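Local structure of soluble lytic transglycosylase B3 (Pseudomonas aeruginosa, 5ANZ) at residues A[133-138]-A[341-346]; A[109-114]-A[145-150]; A[324-327]-A[331-334]; A[117-122]-A[139-144]. The protein is probably a peptidoglycan lytic transglycosylase, a multidomain enzyme that takes part in turnover of the bacterial cell wall and carries a bound calcium ion. All blocks are in the same frame, centred on the assembly; numbering follows the deposited sequence.

Interaction 1 of 4, residues A[133-138]-A[341-346]; sequences DADAVV and DSFKGG
Asp135 and Lys344 both hold CG beside the backbone N (chi1 -71° and -62°), and the bends at chi3 and chi4 of the lysine bring NZ round to the carboxylate. The two side chains cross at about a right angle. Lys344 NZ donates to Asp135 OD2 at 2.9 Å, in a salt bridge on the syn side of that oxygen and 19° out of the carboxylate plane. Lys344 CG and CD also lie against OD2. A water joins the pair a second time: it accepts from Lys344 NZ at 2.9 Å and donates weakly to Asp135 OD1. Lys344 follows helix 330-343, which ends in a Schellman motif. Gly346 N bonds to Asp341 O at 2.9 Å and Gly345 N to Ser342 O at 3.0 Å, with Gly345 at positive phi as the C-prime residue. This helix end packs on the first turn of helix 134-145, in the transglycosylase domain. Beside the salt bridge the buried Phe343 ring packs on Val138, with Phe343 CE2 3.8 Å from Val138 CG1. Asp135 O meets the ring edge, in its plane, 3.5 Å from Phe343 CE2. Leu116 of helix 106-118 touches Asp135, Val138 and Phe343.

Interaction 2 of 4, residues A[109-114]-A[145-150]; sequences VRQGQA and SNYGSH
Van der Waals contact comes first: the Tyr147 ring packs against Gln111 and Gly112 of helix 106-118. Tyr147 OH is 3.3 Å from Gly112 CA. Gly112, which has no side chain, lets the ring end come up to the helix backbone. Gln111 CB packs obliquely against the ring, 3.7 Å from Tyr147 CE2. The Gln111 chain runs extended beyond CG (chi2 179°), which carries OE1 to the ring edge, in the ring plane. No hydrogen bond links the two segments. Gln111 OE1 and Asn146 OD1 are both acceptors and stand 3.5 Å apart, their amide planes turned by 46°. Asn146 OD1 has a weak hydrogen bond from Arg108 NE. The Tyr147 hydroxyl is bonded to Arg108 O, one turn before Gly112 on helix 106-118. The loop after helix 134-145 thus packs on helix 106-118 within the transglycosylase domain. The remaining polar bonds shape this loop. Residues 146-149 form a type I' turn, with Asn146, Tyr147 and Gly148 all at positive phi. Ser145 OG accepts from Gly148 N at 2.9 Å, an ST motif. Asn146 ND2 donates to Ser149 OG at 2.9 Å, with the serine tilted out of the amide plane. Ser149 OG and His150 ND1 also share a hydrogen bond, 2.8 Å long.

Interaction 3 of 4, residues A[324-327]-A[331-334]; sequences LKYN and AYAL
Residues 324-327 leave helix 318-324 and face the early part of helix 330-343, with the CA atoms of Leu324 and Ala333 5.9 Å apart and those of Asn327 and Tyr332 6.8 Å apart. Asn327 and Tyr332 form the main side-chain contact. Asn327 CB sits over the centre of the Tyr332 ring, 3.5 Å from the centroid and 11° off the ring normal. This is a CH-pi contact. With CG anti to the backbone N (chi1 175°), the Asn327 amide lies over the ring too. The amide and ring planes differ by 14° and are stacked. Asn327 ND2 is 3.6 Å from Tyr332 CD2, while OD1 lies nearer the Tyr332 CB end. The two segments belong to a tight helix-loop-helix corner in the transglycosylase domain. Tyr326, in this loop, is seen to bind N-acetyl-D-glucosamine in this protein, although no sugar is bound here. Its side chain is about 7 Å from that of Thr211 and about 9 Å from that of Ile208, two other residues of the same sugar site. Tyr332 OH approaches the Tyr326 ring obliquely, 3.7 Å from CD1. The Tyr326 hydroxyl bonds to Thr205 O, and its ring makes an edge-to-face contact with Tyr241. These partners tie down both the ring and its polar end. Tyr332 OH also has a weak hydrogen bond with Glu144 OE2. Leu324 CD2 touches Ala333 CB at 3.7 Å. The Leu324 CB points away from the other segment, but its branch folds back to the methyl. Phe320 and Ile323 also pack on Ala333.

Interaction 4 of 4, residues A[117-122]-A[139-144]; sequences AQHARI and AIWGME
His119 and Trp141 alone join these segments, and they do so through their rings. Their CA atoms are 12.6 Å apart, and the contact buries little surface. The close part is where His119 CD2 lies at the edge of the indole, near its plane, 3.7 Å from Trp141 CH2. His119 NE2 follows at 3.8 Å from the same carbon and lies in the indole plane. The ring planes are turned by 53° and the centroids are 5.7 Å apart, an oblique aromatic pair. Trp141 reaches across because its CG is anti to the backbone N (chi1 -168°), which carries the indole from its own helix over to His119. His119 marks the break between helix 106-118 and helix 120-130: it is the first residue to leave the helical angles of helix 106-118 and stands at the N-cap position of helix 120-130. The contact thus joins a helix-helix corner to helix 134-145 of the lysozyme-like transglycosylase domain. The tryptophan end is buried and firmly placed. Trp141 NE1 bonds to Gln204 OE1, and Leu235 of helix 231-244 packs on the same side chain. The histidine end is looser and only partly buried. Gln118 CG lies over the centre of one imidazole face, 3.9 Å above its plane, and Pro231 also touches His119. Its neighbours Gln118 and Ala120 are exposed, which makes this the solvent side of the contact.

From the N terminus, helix 106-118 enters interaction 2 first and reaches interaction 4 at its end. Interaction 4 closes at helix 134-145, and interaction 2 closes just after it, in the loop 145-150, so interaction 4 lies within the loop of interaction 2. Interaction 1 opens at 133-138, inside both loops, and closes far along the chain at 341-346. It therefore crosses both. Interaction 3 is a short local closure at the start of helix 330-343, within the long span of interaction 1. Helix 134-145 is the common element: Phe343 touches Ala139, Tyr147 N bonds to Trp141 O, and Tyr326 packs on Ile140.

Interaction 1 of 4, residues A[133-138]-A[341-346]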
loop_
_atom_site.group_PDB
_atom_site.type_symbol
_atom_site.label_atom_id
_atom_site.label_comp_id
_atom_site.label_asym_id
_atom_site.label_seq_id
_atom_site.Cartn_x
_atom_site.Cartn_y
_atom_site.Cartn_z
ATOM N N ASP A 133 10.301 -2.649 14.476
ATOM C CA ASP A 133 11.025 -3.874 14.162
ATOM C C ASP A 133 11.773 -3.770 12.844
ATOM O O ASP A 133 11.206 -3.352 11.833
ATOM C CB ASP A 133 10.060 -5.059 14.129
ATOM C CG ASP A 133 9.405 -5.289 15.480
ATOM O OD1 ASP A 133 10.008 -5.980 16.320
ATOM O OD2 ASP A 133 8.316 -4.741 15.728
ATOM N N ALA A 134 13.040 -4.173 12.865
ATOM C CA ALA A 134 13.891 -4.100 11.685
ATOM C C ALA A 134 13.296 -4.890 10.531
ATOM O O ALA A 134 13.415 -4.480 9.377
ATOM C CB ALA A 134 15.286 -4.616 11.999
ATOM N N ASP A 135 12.681 -6.034 10.838
ATOM C CA ASP A 135 12.192 -6.904 9.771
ATOM C C ASP A 135 11.063 -6.229 9.018
ATOM O O ASP A 135 10.934 -6.385 7.802
ATOM C CB ASP A 135 11.720 -8.254 10.311
ATOM C CG ASP A 135 12.869 -9.146 10.778
ATOM O OD1 ASP A 135 14.050 -8.846 10.479
ATOM O OD2 ASP A 135 12.575 -10.168 11.439
ATOM N N ALA A 136 10.250 -5.448 9.730
ATOM C CA ALA A 136 9.158 -4.723 9.086
ATOM C C ALA A 136 9.684 -3.557 8.243
ATOM O O ALA A 136 9.218 -3.361 7.127
ATOM C CB ALA A 136 8.162 -4.212 10.116
ATOM N N VAL A 137 10.654 -2.813 8.769
ATOM C CA VAL A 137 11.315 -1.746 7.992
ATOM C C VAL A 137 11.901 -2.308 6.699
ATOM O O VAL A 137 11.689 -1.759 5.613
ATOM C CB VAL A 137 12.420 -1.069 8.811
ATOM C CG1 VAL A 137 13.174 -0.033 7.968
ATOM C CG2 VAL A 137 11.830 -0.373 10.033
ATOM N N VAL A 138 12.622 -3.420 6.801
ATOM C CA VAL A 138 13.233 -3.992 5.613
ATOM C C VAL A 138 12.175 -4.573 4.663
ATOM O O VAL A 138 12.320 -4.488 3.452
ATOM C CB VAL A 138 14.298 -5.050 5.988
ATOM C CG1 VAL A 138 14.760 -5.846 4.756
ATOM C CG2 VAL A 138 15.511 -4.344 6.647
ATOM N N ASP A 341 7.834 -11.768 7.991
ATOM C CA ASP A 341 7.887 -13.106 8.609
ATOM C C ASP A 341 8.864 -14.051 7.895
ATOM O O ASP A 341 9.547 -14.869 8.518
ATOM C CB ASP A 341 6.499 -13.756 8.590
ATOM C CG ASP A 341 5.501 -13.080 9.522
ATOM O OD1 ASP A 341 5.898 -12.193 10.309
ATOM O OD2 ASP A 341 4.313 -13.489 9.484
ATOM N N SER A 342 8.896 -13.957 6.571
ATOM C CA SER A 342 9.747 -14.837 5.767
ATOM C C SER A 342 11.232 -14.687 6.079
ATOM O O SER A 342 12.008 -15.622 5.937
ATOM C CB SER A 342 9.528 -14.570 4.279
ATOM O OG SER A 342 8.201 -14.848 3.875
ATOM N N PHE A 343 11.650 -13.494 6.489
ATOM C CA PHE A 343 13.069 -13.309 6.781
ATOM C C PHE A 343 13.544 -14.244 7.893
ATOM O O PHE A 343 14.702 -14.629 7.921
ATOM C CB PHE A 343 13.368 -11.857 7.176
ATOM C CG PHE A 343 13.057 -10.844 6.106
ATOM C CD1 PHE A 343 13.228 -11.130 4.761
ATOM C CD2 PHE A 343 12.617 -9.569 6.469
ATOM C CE1 PHE A 343 12.942 -10.174 3.787
ATOM C CE2 PHE A 343 12.313 -8.592 5.504
ATOM C CZ PHE A 343 12.483 -8.883 4.163
ATOM N N LYS A 344 12.619 -14.604 8.786
ATOM C CA LYS A 344 12.932 -15.463 9.925
ATOM C C LYS A 344 12.398 -16.876 9.729
ATOM O O LYS A 344 12.385 -17.672 10.683
ATOM C CB LYS A 344 12.355 -14.882 11.217
ATOM C CG LYS A 344 12.922 -13.522 11.588
ATOM C CD LYS A 344 12.583 -13.147 13.022
ATOM C CE LYS A 344 13.838 -12.736 13.790
ATOM N NZ LYS A 344 14.494 -11.529 13.212
ATOM N N GLY A 345 11.979 -17.191 8.512
ATOM C CA GLY A 345 11.566 -18.552 8.190
ATOM C C GLY A 345 10.078 -18.802 8.276
ATOM O O GLY A 345 9.624 -19.950 8.229
ATOM N N GLY A 346 9.301 -17.736 8.400
ATOM C CA GLY A 346 7.863 -17.863 8.397
ATOM C C GLY A 346 7.284 -17.457 7.054
ATOM O O GLY A 346 7.914 -17.620 6.018
HETATM O O HOH W 1 15.916 -11.592 10.694
#

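Interaction 2 of 4, residues A[109-114]-A[145-150]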
loop_
_atom_site.group_PDB
_atom_site.type_symbol
_atom_site.label_atom_id
_atom_site.label_comp_id
_atom_site.label_asym_id
_atom_site.label_seq_id
_atom_site.Cartn_x
_atom_site.Cartn_y
_atom_site.Cartn_z
ATOM N N VAL A 109 13.074 -12.508 -0.706
ATOM C CA VAL A 109 13.311 -12.902 0.685
ATOM C C VAL A 109 14.807 -12.931 0.962
ATOM O O VAL A 109 15.290 -12.349 1.937
ATOM C CB VAL A 109 12.713 -14.297 1.001
ATOM C CG1 VAL A 109 13.056 -14.740 2.424
ATOM C CG2 VAL A 109 11.205 -14.302 0.756
ATOM N N ARG A 110 15.567 -13.608 0.103
ATOM C CA ARG A 110 16.985 -13.712 0.385
ATOM C C ARG A 110 17.676 -12.354 0.278
ATOM O O ARG A 110 18.601 -12.090 1.042
ATOM C CB ARG A 110 17.663 -14.735 -0.528
ATOM C CG ARG A 110 17.772 -14.359 -1.968
ATOM C CD ARG A 110 18.490 -15.482 -2.715
ATOM N NE ARG A 110 18.945 -15.048 -4.027
ATOM C CZ ARG A 110 19.691 -15.785 -4.837
ATOM N NH1 ARG A 110 20.070 -16.999 -4.468
ATOM N NH2 ARG A 110 20.061 -15.300 -6.012
ATOM N N GLN A 111 17.219 -11.475 -0.620
ATOM C CA GLN A 111 17.860 -10.154 -0.718
ATOM C C GLN A 111 17.608 -9.359 0.567
ATOM O O GLN A 111 18.495 -8.644 1.041
ATOM C CB GLN A 111 17.355 -9.360 -1.930
ATOM C CG GLN A 111 17.948 -9.744 -3.270
ATOM C CD GLN A 111 17.367 -8.923 -4.420
ATOM O OE1 GLN A 111 16.254 -8.395 -4.327
ATOM N NE2 GLN A 111 18.122 -8.813 -5.507
ATOM N N GLY A 112 16.415 -9.507 1.135
ATOM C CA GLY A 112 16.082 -8.837 2.389
ATOM C C GLY A 112 16.901 -9.373 3.553
ATOM O O GLY A 112 17.347 -8.628 4.425
ATOM N N GLN A 113 17.109 -10.685 3.581
ATOM C CA GLN A 113 17.973 -11.267 4.596
ATOM C C GLN A 113 19.394 -10.735 4.458
ATOM O O GLN A 113 20.085 -10.518 5.464
ATOM C CB GLN A 113 17.970 -12.788 4.497
ATOM C CG GLN A 113 16.637 -13.393 4.919
ATOM C CD GLN A 113 16.498 -14.842 4.496
ATOM O OE1 GLN A 113 17.087 -15.266 3.499
ATOM N NE2 GLN A 113 15.737 -15.620 5.270
ATOM N N ALA A 114 19.837 -10.526 3.222
ATOM C CA ALA A 114 21.179 -9.999 2.996
ATOM C C ALA A 114 21.271 -8.546 3.469
ATOM O O ALA A 114 22.303 -8.139 4.018
ATOM C CB ALA A 114 21.560 -10.104 1.538
ATOM N N SER A 145 10.665 -0.470 -3.110
ATOM C CA SER A 145 11.652 -0.207 -4.166
ATOM C C SER A 145 12.640 -1.346 -4.381
ATOM O O SER A 145 13.717 -1.132 -4.932
ATOM C CB SER A 145 12.429 1.067 -3.842
ATOM O OG SER A 145 13.270 0.887 -2.710
ATOM N N ASN A 146 12.293 -2.558 -3.939
ATOM C CA ASN A 146 13.241 -3.666 -4.009
ATOM C C ASN A 146 14.574 -3.314 -3.337
ATOM O O ASN A 146 15.644 -3.547 -3.893
ATOM C CB ASN A 146 13.481 -4.074 -5.461
ATOM C CG ASN A 146 13.903 -5.517 -5.579
ATOM O OD1 ASN A 146 13.453 -6.372 -4.811
ATOM N ND2 ASN A 146 14.783 -5.800 -6.530
ATOM N N TYR A 147 14.486 -2.744 -2.140
ATOM C CA TYR A 147 15.649 -2.383 -1.330
ATOM C C TYR A 147 16.518 -1.351 -2.049
ATOM O O TYR A 147 17.747 -1.378 -1.946
ATOM C CB TYR A 147 16.466 -3.626 -0.975
ATOM C CG TYR A 147 15.615 -4.801 -0.517
ATOM C CD1 TYR A 147 15.030 -4.816 0.737
ATOM C CD2 TYR A 147 15.443 -5.916 -1.330
ATOM C CE1 TYR A 147 14.269 -5.883 1.164
ATOM C CE2 TYR A 147 14.675 -6.999 -0.909
ATOM C CZ TYR A 147 14.091 -6.972 0.340
ATOM O OH TYR A 147 13.343 -8.046 0.733
ATOM N N GLY A 148 15.850 -0.461 -2.778
ATOM C CA GLY A 148 16.522 0.629 -3.471
ATOM C C GLY A 148 16.935 0.379 -4.909
ATOM O O GLY A 148 17.525 1.266 -5.543
ATOM N N SER A 149 16.659 -0.801 -5.457
ATOM C CA SER A 149 17.074 -1.073 -6.831
ATOM C C SER A 149 16.031 -0.650 -7.876
ATOM O O SER A 149 16.337 -0.581 -9.066
ATOM C CB SER A 149 17.395 -2.555 -6.996
ATOM O OG SER A 149 16.211 -3.319 -7.030
ATOM N N HIS A 150 14.803 -0.377 -7.438
ATOM C CA HIS A 150 13.735 0.014 -8.361
ATOM C C HIS A 150 12.966 1.192 -7.788
ATOM O O HIS A 150 11.896 1.026 -7.191
ATOM C CB HIS A 150 12.807 -1.162 -8.636
ATOM C CG HIS A 150 13.412 -2.203 -9.527
ATOM N ND1 HIS A 150 14.441 -3.028 -9.121
ATOM C CD2 HIS A 150 13.148 -2.538 -10.813
ATOM C CE1 HIS A 150 14.777 -3.831 -10.114
ATOM N NE2 HIS A 150 14.008 -3.554 -11.154
#

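Interaction 3 of 4, residues A[324-327]-A[331-334]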
loop_
_atom_site.group_PDB
_atom_site.type_symbol
_atom_site.label_atom_id
_atom_site.label_comp_id
_atom_site.label_asym_id
_atom_site.label_seq_id
_atom_site.Cartn_x
_atom_site.Cartn_y
_atom_site.Cartn_z
ATOM N N LEU A 324 -1.049 -0.253 6.426
ATOM C CA LEU A 324 -2.025 0.271 5.466
ATOM C C LEU A 324 -1.882 1.771 5.243
ATOM O O LEU A 324 -2.305 2.308 4.210
ATOM C CB LEU A 324 -3.442 -0.057 5.936
ATOM C CG LEU A 324 -3.878 -1.508 5.795
ATOM C CD1 LEU A 324 -5.232 -1.686 6.476
ATOM C CD2 LEU A 324 -3.982 -1.880 4.341
ATOM N N LYS A 325 -1.286 2.462 6.208
ATOM C CA LYS A 325 -1.098 3.898 6.054
ATOM C C LYS A 325 0.034 4.163 5.056
ATOM O O LYS A 325 0.165 5.262 4.518
ATOM C CB LYS A 325 -0.812 4.555 7.409
ATOM C CG LYS A 325 -1.955 4.426 8.402
ATOM C CD LYS A 325 -1.681 5.229 9.659
ATOM C CE LYS A 325 -2.904 5.312 10.563
ATOM N NZ LYS A 325 -3.087 4.089 11.389
ATOM N N TYR A 326 0.846 3.141 4.796
ATOM C CA TYR A 326 1.950 3.256 3.851
ATOM C C TYR A 326 1.402 3.037 2.439
ATOM O O TYR A 326 1.743 3.765 1.497
ATOM C CB TYR A 326 3.082 2.245 4.193
ATOM C CG TYR A 326 4.474 2.723 3.844
ATOM C CD1 TYR A 326 4.857 2.865 2.527
ATOM C CD2 TYR A 326 5.406 3.051 4.837
ATOM C CE1 TYR A 326 6.113 3.320 2.194
ATOM C CE2 TYR A 326 6.682 3.516 4.506
ATOM C CZ TYR A 326 7.021 3.643 3.184
ATOM O OH TYR A 326 8.280 4.080 2.826
ATOM N N ASN A 327 0.523 2.050 2.313
ATOM C CA ASN A 327 -0.180 1.754 1.075
ATOM C C ASN A 327 -1.490 1.084 1.475
ATOM O O ASN A 327 -1.504 0.027 2.104
ATOM C CB ASN A 327 0.677 0.870 0.144
ATOM C CG ASN A 327 -0.058 0.421 -1.124
ATOM O OD1 ASN A 327 -1.264 0.177 -1.122
ATOM N ND2 ASN A 327 0.689 0.266 -2.200
ATOM N N ALA A 331 -3.927 -6.324 0.218
ATOM C CA ALA A 331 -2.992 -7.279 -0.396
ATOM C C ALA A 331 -1.536 -6.844 -0.133
ATOM O O ALA A 331 -0.683 -7.650 0.246
ATOM C CB ALA A 331 -3.245 -7.406 -1.877
ATOM N N TYR A 332 -1.274 -5.561 -0.322
ATOM C CA TYR A 332 0.042 -4.996 -0.019
ATOM C C TYR A 332 0.432 -5.224 1.424
ATOM O O TYR A 332 1.540 -5.668 1.722
ATOM C CB TYR A 332 0.048 -3.499 -0.317
ATOM C CG TYR A 332 1.283 -2.771 0.196
ATOM C CD1 TYR A 332 1.333 -2.274 1.494
ATOM C CD2 TYR A 332 2.378 -2.544 -0.627
ATOM C CE1 TYR A 332 2.445 -1.580 1.960
ATOM C CE2 TYR A 332 3.496 -1.856 -0.165
ATOM C CZ TYR A 332 3.520 -1.388 1.133
ATOM O OH TYR A 332 4.614 -0.687 1.602
ATOM N N ALA A 333 -0.480 -4.920 2.343
ATOM C CA ALA A 333 -0.135 -5.028 3.755
ATOM C C ALA A 333 0.064 -6.490 4.146
ATOM O O ALA A 333 0.954 -6.799 4.932
ATOM C CB ALA A 333 -1.202 -4.353 4.630
ATOM N N LEU A 334 -0.717 -7.396 3.555
ATOM C CA LEU A 334 -0.497 -8.825 3.801
ATOM C C LEU A 334 0.885 -9.250 3.292
ATOM O O LEU A 334 1.620 -9.976 3.997
ATOM C CB LEU A 334 -1.610 -9.650 3.137
ATOM C CG LEU A 334 -1.573 -11.158 3.369
ATOM C CD1 LEU A 334 -1.557 -11.493 4.849
ATOM C CD2 LEU A 334 -2.805 -11.764 2.693
#

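Interaction 4 of 4, residues A[117-122]-A[139-144]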
loop_
_atom_site.group_PDB
_atom_site.type_symbol
_atom_site.label_atom_id
_atom_site.label_comp_id
_atom_site.label_asym_id
_atom_site.label_seq_id
_atom_site.Cartn_x
_atom_site.Cartn_y
_atom_site.Cartn_z
ATOM N N ALA A 117 21.548 -8.222 7.257
ATOM C CA ALA A 117 22.903 -8.462 7.736
ATOM C C ALA A 117 23.821 -7.297 7.407
ATOM O O ALA A 117 24.611 -6.871 8.244
ATOM C CB ALA A 117 23.451 -9.748 7.148
ATOM N N GLN A 118 23.698 -6.775 6.189
ATOM C CA GLN A 118 24.596 -5.734 5.712
ATOM C C GLN A 118 24.433 -4.466 6.530
ATOM O O GLN A 118 25.416 -3.802 6.869
ATOM C CB GLN A 118 24.334 -5.439 4.236
ATOM C CG GLN A 118 25.122 -4.260 3.680
ATOM C CD GLN A 118 24.721 -3.906 2.257
ATOM O OE1 GLN A 118 23.813 -4.513 1.680
ATOM N NE2 GLN A 118 25.394 -2.920 1.683
ATOM N N HIS A 119 23.187 -4.140 6.845
ATOM C CA HIS A 119 22.873 -2.897 7.541
ATOM C C HIS A 119 22.506 -3.130 9.001
ATOM O O HIS A 119 21.771 -2.340 9.593
ATOM C CB HIS A 119 21.734 -2.174 6.832
ATOM C CG HIS A 119 22.056 -1.794 5.428
ATOM N ND1 HIS A 119 23.106 -0.966 5.103
ATOM C CD2 HIS A 119 21.477 -2.151 4.251
ATOM C CE1 HIS A 119 23.164 -0.822 3.788
ATOM N NE2 HIS A 119 22.177 -1.525 3.254
ATOM N N ALA A 120 23.027 -4.206 9.582
ATOM C CA ALA A 120 22.626 -4.609 10.931
ATOM C C ALA A 120 22.846 -3.503 11.965
ATOM O O ALA A 120 22.015 -3.306 12.845
ATOM C CB ALA A 120 23.370 -5.880 11.352
ATOM N N ARG A 121 23.961 -2.786 11.867
ATOM C CA ARG A 121 24.254 -1.742 12.850
ATOM C C ARG A 121 23.232 -0.608 12.774
ATOM O O ARG A 121 22.610 -0.256 13.776
ATOM C CB ARG A 121 25.654 -1.180 12.665
ATOM C CG ARG A 121 25.992 -0.182 13.758
ATOM C CD ARG A 121 27.424 0.277 13.669
ATOM N NE ARG A 121 27.601 1.378 12.728
ATOM C CZ ARG A 121 28.736 2.060 12.593
ATOM N NH1 ARG A 121 29.790 1.752 13.341
ATOM N NH2 ARG A 121 28.816 3.053 11.717
ATOM N N ILE A 122 23.062 -0.034 11.586
ATOM C CA ILE A 122 22.044 0.985 11.360
ATOM C C ILE A 122 20.638 0.525 11.774
ATOM O O ILE A 122 19.925 1.238 12.472
ATOM C CB ILE A 122 22.015 1.411 9.886
ATOM C CG1 ILE A 122 23.205 2.328 9.584
ATOM C CG2 ILE A 122 20.712 2.122 9.554
ATOM C CD1 ILE A 122 23.308 2.706 8.125
ATOM N N ALA A 139 11.084 -5.123 5.200
ATOM C CA ALA A 139 10.043 -5.629 4.317
ATOM C C ALA A 139 9.402 -4.504 3.516
ATOM O O ALA A 139 9.112 -4.667 2.342
ATOM C CB ALA A 139 8.976 -6.397 5.124
ATOM N N ILE A 140 9.162 -3.365 4.159
ATOM C CA ILE A 140 8.568 -2.225 3.448
ATOM C C ILE A 140 9.531 -1.772 2.339
ATOM O O ILE A 140 9.118 -1.489 1.204
ATOM C CB ILE A 140 8.274 -1.059 4.417
ATOM C CG1 ILE A 140 7.116 -1.394 5.381
ATOM C CG2 ILE A 140 7.979 0.248 3.623
ATOM C CD1 ILE A 140 5.694 -1.219 4.836
ATOM N N TRP A 141 10.808 -1.703 2.686
ATOM C CA TRP A 141 11.845 -1.302 1.754
ATOM C C TRP A 141 11.856 -2.241 0.539
ATOM O O TRP A 141 11.975 -1.817 -0.604
ATOM C CB TRP A 141 13.188 -1.348 2.474
ATOM C CG TRP A 141 14.376 -0.717 1.816
ATOM C CD1 TRP A 141 14.402 0.287 0.877
ATOM C CD2 TRP A 141 15.736 -1.038 2.105
ATOM N NE1 TRP A 141 15.718 0.603 0.581
ATOM C CE2 TRP A 141 16.546 -0.201 1.318
ATOM C CE3 TRP A 141 16.351 -1.949 2.978
ATOM C CZ2 TRP A 141 17.938 -0.255 1.369
ATOM C CZ3 TRP A 141 17.723 -1.991 3.040
ATOM C CH2 TRP A 141 18.506 -1.156 2.238
ATOM N N GLY A 142 11.729 -3.535 0.794
ATOM C CA GLY A 142 11.638 -4.507 -0.291
ATOM C C GLY A 142 10.407 -4.307 -1.163
ATOM O O GLY A 142 10.490 -4.367 -2.391
ATOM N N MET A 143 9.254 -4.087 -0.531
ATOM C CA MET A 143 8.011 -3.929 -1.277
ATOM C C MET A 143 7.949 -2.601 -2.032
ATOM O O MET A 143 7.343 -2.529 -3.099
ATOM C CB MET A 143 6.795 -4.054 -0.338
ATOM C CG MET A 143 6.544 -5.476 0.150
ATOM S SD MET A 143 6.188 -6.633 -1.174
ATOM C CE MET A 143 4.604 -5.974 -1.720
ATOM N N GLU A 144 8.574 -1.562 -1.481
ATOM C CA GLU A 144 8.459 -0.234 -2.089
ATOM C C GLU A 144 9.411 -0.030 -3.249
ATOM O O GLU A 144 9.006 0.532 -4.274
ATOM C CB GLU A 144 8.678 0.861 -1.037
ATOM C CG GLU A 144 7.515 0.952 -0.068
ATOM C CD GLU A 144 6.237 1.397 -0.754
ATOM O OE1 GLU A 144 6.337 2.197 -1.710
ATOM O OE2 GLU A 144 5.137 0.945 -0.365
#